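Local coordinates for CDP-glucose-4,6-dehydratase (Yersinia pseudotuberculosis, PDB 1RKX), which converts CDP-D-glucose to CDP-4-keto-6-deoxy-D-glucose with loss of water, probably by transient hydride transfer to its bound NAD, as in related sugar-nucleotide dehydratases, at residues S105-G110 against D155-S160; G64-Q69 against H86-P91; E149-Y154 against C163-T168; E74-F79 against V112-A117. All blocks are in the same frame, centred on the assembly; numbering follows the deposited sequence.

Contact 1. Residues S105-G110 against D155-S160. With NAD (nicotinamide-adenine-dinucleotide), chain G.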
# COMPACT_ATOMS: atom_id res chain seq x y z
N SER C 105 -12.70 26.42 -8.44
CA SER C 105 -14.01 26.93 -8.04
C SER C 105 -15.12 26.13 -8.72
O SER C 105 -16.08 25.71 -8.07
CB SER C 105 -14.15 28.42 -8.39
OG SER C 105 -14.00 28.63 -9.78
N THR C 106 -14.96 25.88 -10.02
CA THR C 106 -15.96 25.13 -10.77
C THR C 106 -16.04 23.66 -10.38
O THR C 106 -17.11 23.14 -10.08
CB THR C 106 -15.71 25.21 -12.29
OG1 THR C 106 -15.76 26.57 -12.72
CG2 THR C 106 -16.78 24.42 -13.05
N ASN C 107 -14.90 22.98 -10.36
CA ASN C 107 -14.88 21.55 -10.07
C ASN C 107 -15.02 21.16 -8.60
O ASN C 107 -15.65 20.16 -8.29
CB ASN C 107 -13.63 20.92 -10.67
CG ASN C 107 -13.59 21.08 -12.18
OD1 ASN C 107 -14.54 21.58 -12.78
ND2 ASN C 107 -12.50 20.66 -12.79
N VAL C 108 -14.44 21.95 -7.70
CA VAL C 108 -14.55 21.65 -6.29
C VAL C 108 -15.76 22.33 -5.65
O VAL C 108 -16.66 21.65 -5.16
CB VAL C 108 -13.26 22.05 -5.53
CG1 VAL C 108 -13.39 21.68 -4.06
CG2 VAL C 108 -12.07 21.33 -6.13
N MET C 109 -15.81 23.67 -5.66
CA MET C 109 -16.95 24.34 -5.04
C MET C 109 -18.26 24.03 -5.76
O MET C 109 -19.32 23.94 -5.13
CB MET C 109 -16.73 25.85 -4.96
CG MET C 109 -15.59 26.25 -4.00
SD MET C 109 -15.67 25.47 -2.35
CE MET C 109 -17.22 26.10 -1.72
N GLY C 110 -18.20 23.85 -7.08
CA GLY C 110 -19.39 23.52 -7.85
C GLY C 110 -19.99 22.24 -7.31
O GLY C 110 -21.20 22.12 -7.14
N ASP C 155 -1.81 18.32 -12.58
CA ASP C 155 -2.32 19.60 -13.04
C ASP C 155 -3.57 19.99 -12.25
O ASP C 155 -4.21 19.14 -11.63
CB ASP C 155 -2.68 19.51 -14.52
CG ASP C 155 -3.73 18.45 -14.77
OD1 ASP C 155 -3.36 17.26 -14.80
OD2 ASP C 155 -4.91 18.81 -14.92
N PRO C 156 -3.94 21.28 -12.29
CA PRO C 156 -5.12 21.78 -11.57
C PRO C 156 -6.42 21.03 -11.90
O PRO C 156 -7.24 20.79 -11.00
CB PRO C 156 -5.17 23.25 -11.97
CG PRO C 156 -3.70 23.59 -12.09
CD PRO C 156 -3.17 22.40 -12.86
N TYR C 157 -6.61 20.67 -13.16
CA TYR C 157 -7.82 19.95 -13.56
C TYR C 157 -7.87 18.58 -12.88
O TYR C 157 -8.83 18.27 -12.17
CB TYR C 157 -7.88 19.76 -15.08
CG TYR C 157 -8.79 18.61 -15.48
CD1 TYR C 157 -10.18 18.75 -15.44
CD2 TYR C 157 -8.26 17.38 -15.85
CE1 TYR C 157 -11.02 17.67 -15.74
CE2 TYR C 157 -9.08 16.30 -16.16
CZ TYR C 157 -10.46 16.45 -16.10
OH TYR C 157 -11.26 15.37 -16.39
N SER C 158 -6.83 17.78 -13.10
CA SER C 158 -6.76 16.45 -12.51
C SER C 158 -6.90 16.54 -10.99
O SER C 158 -7.68 15.81 -10.38
CB SER C 158 -5.43 15.77 -12.86
OG SER C 158 -5.29 15.61 -14.26
N ASN C 159 -6.16 17.47 -10.40
CA ASN C 159 -6.18 17.64 -8.96
C ASN C 159 -7.55 18.09 -8.44
O ASN C 159 -7.99 17.64 -7.37
CB ASN C 159 -5.09 18.64 -8.53
CG ASN C 159 -4.84 18.61 -7.04
OD1 ASN C 159 -5.40 19.42 -6.29
ND2 ASN C 159 -4.00 17.68 -6.60
N SER C 160 -8.23 18.95 -9.19
CA SER C 160 -9.55 19.42 -8.77
C SER C 160 -10.52 18.24 -8.75
O SER C 160 -11.45 18.22 -7.95
CB SER C 160 -10.07 20.53 -9.69
OG SER C 160 -10.49 20.03 -10.95
PA NAD G . -17.85 19.46 -22.24
O1A NAD G . -16.98 20.65 -22.18
O2A NAD G . -18.43 19.11 -23.56
O5B NAD G . -19.07 19.61 -21.20
C5B NAD G . -18.86 20.35 -19.97
C4B NAD G . -20.18 20.87 -19.41
O4B NAD G . -19.76 21.59 -18.23
C3B NAD G . -20.84 21.91 -20.32
O3B NAD G . -22.23 21.53 -20.44
C2B NAD G . -20.60 23.20 -19.57
O2B NAD G . -21.59 24.23 -19.86
C1B NAD G . -20.57 22.73 -18.14
N9A NAD G . -19.94 23.69 -17.24
C8A NAD G . -18.61 24.01 -17.16
N7A NAD G . -18.35 24.94 -16.25
C5A NAD G . -19.58 25.23 -15.70
C6A NAD G . -19.97 26.14 -14.69
N6A NAD G . -19.18 26.94 -14.02
N1A NAD G . -21.30 26.19 -14.37
C2A NAD G . -22.16 25.37 -15.06
N3A NAD G . -21.91 24.50 -16.02
C4A NAD G . -20.58 24.47 -16.30
O3 NAD G . -17.07 18.25 -21.65
PN NAD G . -17.49 16.68 -21.48
O1N NAD G . -16.54 15.95 -22.33
O2N NAD G . -18.90 16.52 -21.91
O5D NAD G . -17.19 16.40 -19.95
C5D NAD G . -18.30 16.03 -19.12
C4D NAD G . -17.82 15.72 -17.72
O4D NAD G . -16.98 14.52 -17.87
C3D NAD G . -16.92 16.73 -17.01
O3D NAD G . -17.14 16.60 -15.59
C2D NAD G . -15.53 16.25 -17.40
O2D NAD G . -14.55 16.75 -16.47
C1D NAD G . -15.71 14.76 -17.31
N1N NAD G . -14.68 14.04 -18.05
C2N NAD G . -14.68 13.94 -19.46
C3N NAD G . -13.66 13.11 -20.18
C7N NAD G . -13.77 13.02 -21.64
O7N NAD G . -12.92 12.31 -22.22
N7N NAD G . -14.72 13.65 -22.36
C4N NAD G . -12.52 12.51 -19.38
C5N NAD G . -12.66 12.73 -17.91
C6N NAD G . -13.62 13.41 -17.32
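Asn-107 and Ser-160 join their side chains between two helices of the Rossmann-type fold of the short-chain dehydrogenase/reductase (SDR) family, which run almost parallel here, the short axes 9.6 Å apart and inclined by 9°. The amide nitrogen Asn-107 ND2 donates to Ser-160 OG over 2.8 Å, and the hydroxyl lies close to the amide plane. The asparagine holds CG beside its own backbone N (chi1 -61°), which directs ND2 at the facing helix; at the other end of the amide OD1 accepts from Gln-90 N. Bonded at both ends, the buried amide is fixed in its rotation. Ser-160 carries OG between its backbone N and carbonyl carbon (chi1 73°), from where it donates to Tyr-157 O at 2.7 Å and accepts from Asn-107 ND2. Beside these two bonds, Asn-107 CB rests on Ser-160 CB at 3.7 Å, and Val-108 CG2 lies against the carbonyl oxygen Ser-160 O. The CB of Tyr-157 starts away from helix 100-121, but the ring swings back until CD1 is 4.0 Å from Asn-107 ND2. Its hydroxyl is hydrogen-bonded to Ser-132 and sits 3.2 Å, Tyr-157 OH to C6N, from the nicotinamide of NAD. With the NAD-binding Lys-161 four residues on, Tyr-157 fits the Tyr-X-X-X-Lys signature of the SDR family. Asp-155 N-caps helix 156-175: its OD2 accepts from Ser-158 N at 2.8 Å, and Ser-158 OG donates to the syn side of Asp-155 OD1 at 2.6 Å.

Contact 2. Residues G64-Q69 against H86-P91. With NAD (nicotinamide-adenine-dinucleotide), chain G.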
# COMPACT_ATOMS: atom_id res chain seq x y z
N GLY C 64 -27.12 28.34 -16.32
CA GLY C 64 -26.66 28.89 -15.06
C GLY C 64 -25.28 28.39 -14.71
O GLY C 64 -24.81 27.39 -15.26
N ASP C 65 -24.61 29.10 -13.81
CA ASP C 65 -23.27 28.74 -13.38
C ASP C 65 -23.38 27.91 -12.10
O ASP C 65 -24.09 28.31 -11.18
CB ASP C 65 -22.47 30.01 -13.10
CG ASP C 65 -20.98 29.77 -13.07
OD1 ASP C 65 -20.53 28.87 -12.35
OD2 ASP C 65 -20.25 30.51 -13.78
N ILE C 66 -22.70 26.77 -12.03
CA ILE C 66 -22.77 25.94 -10.83
C ILE C 66 -22.06 26.60 -9.66
O ILE C 66 -22.15 26.13 -8.54
CB ILE C 66 -22.16 24.53 -11.04
CG1 ILE C 66 -20.69 24.63 -11.46
CG2 ILE C 66 -23.00 23.74 -12.04
CD1 ILE C 66 -20.00 23.28 -11.57
N ARG C 67 -21.34 27.69 -9.93
CA ARG C 67 -20.63 28.41 -8.87
C ARG C 67 -21.59 29.40 -8.19
O ARG C 67 -21.23 30.07 -7.23
CB ARG C 67 -19.42 29.14 -9.44
CG ARG C 67 -18.26 28.22 -9.79
CD ARG C 67 -17.18 28.93 -10.57
NE ARG C 67 -17.67 29.36 -11.87
CZ ARG C 67 -16.90 29.89 -12.82
NH1 ARG C 67 -15.60 30.04 -12.60
NH2 ARG C 67 -17.43 30.25 -13.98
N ASP C 68 -22.80 29.49 -8.72
CA ASP C 68 -23.83 30.37 -8.17
C ASP C 68 -24.62 29.45 -7.23
O ASP C 68 -25.61 28.85 -7.63
CB ASP C 68 -24.75 30.88 -9.29
CG ASP C 68 -25.70 31.97 -8.81
OD1 ASP C 68 -26.11 31.93 -7.63
OD2 ASP C 68 -26.05 32.85 -9.62
N GLN C 69 -24.18 29.37 -5.98
CA GLN C 69 -24.80 28.49 -4.99
C GLN C 69 -26.32 28.58 -4.86
O GLN C 69 -27.01 27.56 -4.88
CB GLN C 69 -24.17 28.73 -3.62
CG GLN C 69 -24.65 27.75 -2.55
CD GLN C 69 -23.99 27.99 -1.20
OE1 GLN C 69 -23.07 28.79 -1.08
NE2 GLN C 69 -24.46 27.28 -0.17
N HIS C 86 -24.20 14.76 -12.01
CA HIS C 86 -23.39 15.97 -12.01
C HIS C 86 -22.25 15.83 -13.00
O HIS C 86 -21.25 15.16 -12.73
CB HIS C 86 -22.86 16.24 -10.60
CG HIS C 86 -21.95 17.44 -10.50
ND1 HIS C 86 -22.27 18.66 -11.06
CD2 HIS C 86 -20.75 17.60 -9.90
CE1 HIS C 86 -21.30 19.52 -10.81
NE2 HIS C 86 -20.36 18.90 -10.11
N MET C 87 -22.40 16.47 -14.16
CA MET C 87 -21.36 16.41 -15.19
C MET C 87 -20.73 17.75 -15.52
O MET C 87 -19.78 17.81 -16.29
CB MET C 87 -21.91 15.76 -16.46
CG MET C 87 -22.14 14.27 -16.31
SD MET C 87 -22.20 13.40 -17.89
CE MET C 87 -23.88 13.64 -18.30
N ALA C 88 -21.26 18.83 -14.95
CA ALA C 88 -20.72 20.15 -15.22
C ALA C 88 -19.35 20.30 -14.56
O ALA C 88 -19.17 19.97 -13.39
CB ALA C 88 -21.67 21.23 -14.71
N ALA C 89 -18.39 20.81 -15.33
CA ALA C 89 -17.04 21.01 -14.83
C ALA C 89 -16.18 21.68 -15.89
O ALA C 89 -16.55 21.72 -17.06
CB ALA C 89 -16.43 19.66 -14.44
N GLN C 90 -15.04 22.22 -15.45
CA GLN C 90 -14.05 22.82 -16.36
C GLN C 90 -13.28 21.53 -16.63
O GLN C 90 -12.51 21.06 -15.79
CB GLN C 90 -13.19 23.83 -15.60
CG GLN C 90 -12.28 24.70 -16.46
CD GLN C 90 -11.35 23.87 -17.34
OE1 GLN C 90 -11.74 23.42 -18.41
NE2 GLN C 90 -10.12 23.67 -16.88
N PRO C 91 -13.49 20.92 -17.81
CA PRO C 91 -12.85 19.66 -18.19
C PRO C 91 -11.50 19.66 -18.90
O PRO C 91 -11.00 18.58 -19.21
CB PRO C 91 -13.91 19.03 -19.07
CG PRO C 91 -14.30 20.22 -19.91
CD PRO C 91 -14.39 21.37 -18.89
PA NAD G . -17.85 19.46 -22.24
O1A NAD G . -16.98 20.65 -22.18
O2A NAD G . -18.43 19.11 -23.56
O5B NAD G . -19.07 19.61 -21.20
C5B NAD G . -18.86 20.35 -19.97
C4B NAD G . -20.18 20.87 -19.41
O4B NAD G . -19.76 21.59 -18.23
C3B NAD G . -20.84 21.91 -20.32
O3B NAD G . -22.23 21.53 -20.44
C2B NAD G . -20.60 23.20 -19.57
O2B NAD G . -21.59 24.23 -19.86
C1B NAD G . -20.57 22.73 -18.14
N9A NAD G . -19.94 23.69 -17.24
C8A NAD G . -18.61 24.01 -17.16
N7A NAD G . -18.35 24.94 -16.25
C5A NAD G . -19.58 25.23 -15.70
C6A NAD G . -19.97 26.14 -14.69
N6A NAD G . -19.18 26.94 -14.02
N1A NAD G . -21.30 26.19 -14.37
C2A NAD G . -22.16 25.37 -15.06
N3A NAD G . -21.91 24.50 -16.02
C4A NAD G . -20.58 24.47 -16.30
O3 NAD G . -17.07 18.25 -21.65
PN NAD G . -17.49 16.68 -21.48
O1N NAD G . -16.54 15.95 -22.33
O2N NAD G . -18.90 16.52 -21.91
O5D NAD G . -17.19 16.40 -19.95
C5D NAD G . -18.30 16.03 -19.12
C4D NAD G . -17.82 15.72 -17.72
O4D NAD G . -16.98 14.52 -17.87
C3D NAD G . -16.92 16.73 -17.01
O3D NAD G . -17.14 16.60 -15.59
C2D NAD G . -15.53 16.25 -17.40
O2D NAD G . -14.55 16.75 -16.47
C1D NAD G . -15.71 14.76 -17.31
N1N NAD G . -14.68 14.04 -18.05
C2N NAD G . -14.68 13.94 -19.46
C3N NAD G . -13.66 13.11 -20.18
C7N NAD G . -13.77 13.02 -21.64
O7N NAD G . -12.92 12.31 -22.22
N7N NAD G . -14.72 13.65 -22.36
C4N NAD G . -12.52 12.51 -19.38
C5N NAD G . -12.66 12.73 -17.91
C6N NAD G . -13.62 13.41 -17.32
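Ile-66 packs on Ala-88 and His-86 where two loops leave the C-terminal ends of strands 60-63 and 83-86, the nucleotide-binding edge of the Rossmann fold, and the adenine of NAD lies with one face across the side chains of both loops. The packed part is apolar. Ile-66 CG2 meets Ala-88 CB at 3.9 Å, while CD1 comes to the edge of the His-86 ring, 4.1 Å from CE1, the isoleucine roughly perpendicular to the histidine side chain. With CG1 between the backbone N and the carbonyl carbon (chi1 59°), both branches of Ile-66 lie over that adenine face, as does Ala-88 CB, near N3A and C4A. The imidazole is itself held, its ND1 bonded to Thr-15. Polar bonds read the base: Ile-66 N donates to N1A of NAD at 2.8 Å, and the amino group N6A donates to Asp-65 OD1. Further along, Ala-89 N reaches the adenine ribose O4B, and Met-87 O accepts from O3D of the nicotinamide ribose.
The more exposed side, at Asp-65 and Arg-67, makes no direct contact with 86-91 and is built from charges. Arg-67 grips the carboxylate side-on, NE to OD1 and NH2 to OD2, in a salt bridge. Arg-67 N also donates to Asp-65 OD1, closing an Asx turn inside the type I turn from Asp-65 to Asp-68. With N6A, that oxygen takes three donors, an arrangement likely to favour the ionised carboxylate; the NE bond to Asp-65 OD1 measures 2.9 Å and lies only 3° out of the guanidinium plane.

Contact 3. Residues E149-Y154 against C163-T168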
# COMPACT_ATOMS: atom_id res chain seq x y z
N GLU C 149 -7.50 3.18 -4.41
CA GLU C 149 -6.20 3.84 -4.40
C GLU C 149 -6.30 5.36 -4.22
O GLU C 149 -7.36 5.96 -4.42
CB GLU C 149 -5.41 3.45 -5.66
CG GLU C 149 -5.17 1.92 -5.74
CD GLU C 149 -4.21 1.49 -6.84
OE1 GLU C 149 -3.00 1.34 -6.58
OE2 GLU C 149 -4.68 1.29 -7.98
N ALA C 150 -5.18 5.96 -3.84
CA ALA C 150 -5.10 7.40 -3.54
C ALA C 150 -5.53 8.40 -4.60
O ALA C 150 -5.25 8.24 -5.79
CB ALA C 150 -3.70 7.73 -3.07
N MET C 151 -6.19 9.46 -4.13
CA MET C 151 -6.65 10.54 -4.99
C MET C 151 -5.52 11.57 -5.08
O MET C 151 -4.67 11.66 -4.19
CB MET C 151 -7.89 11.21 -4.40
CG MET C 151 -9.11 10.29 -4.26
SD MET C 151 -9.82 9.87 -5.87
CE MET C 151 -9.05 8.27 -6.16
N GLY C 152 -5.51 12.33 -6.16
CA GLY C 152 -4.47 13.32 -6.36
C GLY C 152 -4.64 14.04 -7.68
O GLY C 152 -5.75 14.44 -8.04
N GLY C 153 -3.54 14.20 -8.40
CA GLY C 153 -3.58 14.89 -9.68
C GLY C 153 -2.47 15.91 -9.77
O GLY C 153 -2.27 16.71 -8.86
N TYR C 154 -1.75 15.89 -10.89
CA TYR C 154 -0.62 16.78 -11.14
C TYR C 154 -1.07 18.20 -11.48
O TYR C 154 -0.74 19.15 -10.78
CB TYR C 154 0.21 16.22 -12.28
CG TYR C 154 1.50 16.96 -12.56
CD1 TYR C 154 2.62 16.78 -11.75
CD2 TYR C 154 1.60 17.82 -13.65
CE1 TYR C 154 3.82 17.44 -12.03
CE2 TYR C 154 2.79 18.49 -13.93
CZ TYR C 154 3.90 18.29 -13.12
OH TYR C 154 5.08 18.93 -13.41
N CYS C 163 -9.93 16.34 -5.70
CA CYS C 163 -10.60 17.06 -4.61
C CYS C 163 -12.11 16.79 -4.64
O CYS C 163 -12.72 16.62 -3.58
CB CYS C 163 -10.35 18.57 -4.72
SG CYS C 163 -8.69 19.09 -4.15
N ALA C 164 -12.70 16.75 -5.83
CA ALA C 164 -14.14 16.50 -5.97
C ALA C 164 -14.48 15.14 -5.38
O ALA C 164 -15.56 14.96 -4.79
CB ALA C 164 -14.57 16.58 -7.43
N GLU C 165 -13.56 14.18 -5.53
CA GLU C 165 -13.76 12.84 -4.98
C GLU C 165 -13.77 12.94 -3.46
O GLU C 165 -14.64 12.38 -2.80
CB GLU C 165 -12.64 11.89 -5.44
CG GLU C 165 -12.81 11.33 -6.85
CD GLU C 165 -13.91 10.28 -6.96
OE1 GLU C 165 -14.37 9.77 -5.92
OE2 GLU C 165 -14.30 9.95 -8.10
N LEU C 166 -12.79 13.65 -2.89
CA LEU C 166 -12.74 13.82 -1.45
C LEU C 166 -14.02 14.48 -0.94
O LEU C 166 -14.61 14.02 0.03
CB LEU C 166 -11.51 14.66 -1.05
CG LEU C 166 -10.28 13.87 -0.59
CD1 LEU C 166 -9.74 13.02 -1.73
CD2 LEU C 166 -9.21 14.84 -0.08
N VAL C 167 -14.43 15.56 -1.59
CA VAL C 167 -15.65 16.29 -1.20
C VAL C 167 -16.86 15.35 -1.16
O VAL C 167 -17.62 15.36 -0.19
CB VAL C 167 -15.96 17.45 -2.19
CG1 VAL C 167 -17.39 17.97 -1.97
CG2 VAL C 167 -14.96 18.58 -1.99
N THR C 168 -17.03 14.56 -2.21
CA THR C 168 -18.16 13.65 -2.28
C THR C 168 -18.09 12.63 -1.15
O THR C 168 -19.10 12.31 -0.54
CB THR C 168 -18.22 12.91 -3.63
OG1 THR C 168 -18.21 13.87 -4.70
CG2 THR C 168 -19.50 12.08 -3.73
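Met-151 lays its side chain against Glu-165 and Leu-166, tying the loop that precedes helix 156-175 to a later turn of that helix. Apolar packing makes up the whole contact. Met-151 CB and CG lie 3.7 and 3.8 Å from Leu-166 CD1, the methionine and leucine lying alongside each other, pointing opposite ways. The methionine then bends at chi2 (-70°) and at chi3, which carries SD over the methylene part of the glutamate, 3.5 Å from both Glu-165 CB and CG. The glutamate therefore offers this loop its carbons, not its charge.
Polar interactions lie to the side. The buried carboxylate of Glu-165 is satisfied from several directions: OE2 by a salt bridge to Arg-192 and a hydrogen bond to Thr-131, OE1 by Thr-190. Such partners would be expected to stabilise its negative charge. Within the helix, Thr-168 OG1 donates to Ala-164 O at 2.9 Å, and Thr-168 N reaches the same oxygen from the opposite face of the carbonyl plane.
Around this contact the helix has other faces to fill: Ala-164 and Val-167 abut helix 100-121, Thr-168 touches strand 187-192, and Cys-163 packs on Leu-166, and Leu-166 on Asn-159, of a second subunit, consistent with the helix-bundle dimer interface common among SDR enzymes.

Contact 4. Residues E74-F79 against V112-A117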
# COMPACT_ATOMS: atom_id res chain seq x y z
N GLU C 74 -31.96 26.80 -6.02
CA GLU C 74 -33.31 27.09 -6.50
C GLU C 74 -33.69 26.24 -7.70
O GLU C 74 -34.80 25.72 -7.77
CB GLU C 74 -33.44 28.57 -6.87
CG GLU C 74 -33.38 29.51 -5.68
CD GLU C 74 -34.45 29.21 -4.65
OE1 GLU C 74 -35.64 29.17 -5.02
OE2 GLU C 74 -34.10 29.03 -3.47
N SER C 75 -32.76 26.09 -8.64
CA SER C 75 -33.01 25.30 -9.84
C SER C 75 -33.35 23.86 -9.47
O SER C 75 -34.20 23.23 -10.09
CB SER C 75 -31.78 25.33 -10.76
OG SER C 75 -32.00 24.57 -11.94
N ILE C 76 -32.68 23.35 -8.44
CA ILE C 76 -32.91 21.99 -7.98
C ILE C 76 -34.19 21.88 -7.16
O ILE C 76 -35.00 20.97 -7.36
CB ILE C 76 -31.71 21.48 -7.15
CG1 ILE C 76 -30.47 21.38 -8.05
CG2 ILE C 76 -32.04 20.14 -6.51
CD1 ILE C 76 -29.17 21.05 -7.32
N ARG C 77 -34.38 22.81 -6.22
CA ARG C 77 -35.58 22.82 -5.38
C ARG C 77 -36.85 22.94 -6.21
O ARG C 77 -37.86 22.31 -5.91
CB ARG C 77 -35.53 23.98 -4.39
CG ARG C 77 -36.81 24.15 -3.58
CD ARG C 77 -36.75 25.43 -2.77
NE ARG C 77 -35.69 25.38 -1.78
CZ ARG C 77 -35.09 26.45 -1.27
NH1 ARG C 77 -35.44 27.66 -1.67
NH2 ARG C 77 -34.14 26.31 -0.36
N GLU C 78 -36.79 23.77 -7.24
CA GLU C 78 -37.92 23.98 -8.13
C GLU C 78 -38.29 22.68 -8.85
O GLU C 78 -39.47 22.38 -9.04
CB GLU C 78 -37.56 25.06 -9.16
CG GLU C 78 -38.63 25.38 -10.21
CD GLU C 78 -38.79 24.29 -11.27
OE1 GLU C 78 -37.77 23.89 -11.87
OE2 GLU C 78 -39.93 23.86 -11.50
N PHE C 79 -37.27 21.91 -9.23
CA PHE C 79 -37.47 20.67 -9.96
C PHE C 79 -37.79 19.42 -9.14
O PHE C 79 -38.50 18.53 -9.61
CB PHE C 79 -36.24 20.41 -10.84
CG PHE C 79 -36.40 19.24 -11.77
CD1 PHE C 79 -37.38 19.25 -12.76
CD2 PHE C 79 -35.57 18.13 -11.66
CE1 PHE C 79 -37.52 18.17 -13.63
CE2 PHE C 79 -35.71 17.04 -12.53
CZ PHE C 79 -36.69 17.06 -13.52
N VAL C 112 -19.42 21.00 -4.31
CA VAL C 112 -19.88 21.28 -2.95
C VAL C 112 -21.28 21.90 -2.98
O VAL C 112 -22.17 21.47 -2.24
CB VAL C 112 -18.91 22.25 -2.22
CG1 VAL C 112 -19.56 22.75 -0.92
CG2 VAL C 112 -17.60 21.53 -1.90
N TYR C 113 -21.48 22.90 -3.84
CA TYR C 113 -22.78 23.56 -3.95
C TYR C 113 -23.89 22.59 -4.39
O TYR C 113 -25.03 22.68 -3.92
CB TYR C 113 -22.71 24.73 -4.94
CG TYR C 113 -21.78 25.86 -4.52
CD1 TYR C 113 -21.16 26.66 -5.47
CD2 TYR C 113 -21.52 26.12 -3.16
CE1 TYR C 113 -20.30 27.69 -5.10
CE2 TYR C 113 -20.66 27.15 -2.78
CZ TYR C 113 -20.06 27.93 -3.76
OH TYR C 113 -19.20 28.95 -3.41
N LEU C 114 -23.56 21.68 -5.30
CA LEU C 114 -24.54 20.71 -5.78
C LEU C 114 -24.97 19.78 -4.65
O LEU C 114 -26.17 19.57 -4.42
CB LEU C 114 -23.95 19.87 -6.92
CG LEU C 114 -24.92 18.79 -7.41
CD1 LEU C 114 -25.50 19.22 -8.75
CD2 LEU C 114 -24.22 17.46 -7.52
N LEU C 115 -23.99 19.23 -3.93
CA LEU C 115 -24.27 18.32 -2.82
C LEU C 115 -25.01 19.04 -1.69
O LEU C 115 -25.88 18.46 -1.04
CB LEU C 115 -22.97 17.69 -2.31
CG LEU C 115 -22.27 16.78 -3.33
CD1 LEU C 115 -20.90 16.35 -2.82
CD2 LEU C 115 -23.15 15.56 -3.60
N GLU C 116 -24.67 20.30 -1.45
CA GLU C 116 -25.33 21.08 -0.40
C GLU C 116 -26.80 21.28 -0.77
O GLU C 116 -27.69 21.17 0.08
CB GLU C 116 -24.64 22.43 -0.23
CG GLU C 116 -25.16 23.29 0.93
CD GLU C 116 -24.89 22.70 2.30
OE1 GLU C 116 -24.16 21.68 2.41
OE2 GLU C 116 -25.40 23.26 3.30
N ALA C 117 -27.06 21.57 -2.04
CA ALA C 117 -28.43 21.78 -2.51
C ALA C 117 -29.23 20.50 -2.32
O ALA C 117 -30.37 20.52 -1.83
CB ALA C 117 -28.43 22.19 -3.97
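Helices 69-79 and 100-121 approach most closely in these segments at Ile-76 and Ala-117, whose CA atoms are 7.1 Å apart. The contact is purely apolar and rests on one isoleucine. Ile-76 keeps CG1 beside its backbone N and extends CD1 anti along the chain (chi2 173°), so that the terminal methyl is the leading atom of the side chain. It ends 3.6 Å, CD1 to CB, from the methyl of Ala-117; the smallness of that side chain lets the isoleucine come near the backbone of the partner helix. One turn earlier Leu-114 supplies a looser second touch, its CD1 4.3 Å from Ile-76 CD1. The leucine leaves its helix off to one side and only its branched end turns to the isoleucine, with chi2 at an uncommon 105°. All three residues are buried: Ile-76 also rests on Phe-13 and Leu-114 on Thr-15, both of strand 11-15, so the side chains fill the wedge between the two helices and the sheet.
The outer surface of helix 69-79 is charged instead. Arg-77 NH1 and Glu-74 OE2 form a salt bridge of 2.6 Å within the helix, apart from the apolar patch. On helix 100-121, Glu-116 is engaged by Arg-119, His-120 and Tyr-171.
Helix 69-79 is the connection of a beta-alpha-beta crossover, leading from the edge strand 60-63 back to strand 83-86, and its packing on neighbouring helix 100-121 over a central parallel sheet is typical of the Rossmann fold.

Helix 100-121 runs through the set, supplying 105-110 to contact 1 and 112-117 to contact 4, with centres about 19 Å apart. Contacts 1 and 2, about 11 Å between centres, both border NAD: contact 2 holds the adenine end, while contact 1 brings Tyr-157 to the nicotinamide. Contact 4 is also about 11 Å from contact 2, centre to centre, and its Tyr-113 and Leu-114 back the adenine loops at Ile-66 and His-86. Contact 3 shares helix 156-175 with contact 1, their centres about 10 Å apart, and Asn-159 ND2 probably bonds to Gly-153 O between them. Contacts 3 and 4 meet through Val-167 and Val-112, in the packing of helices 100-121 and 156-175.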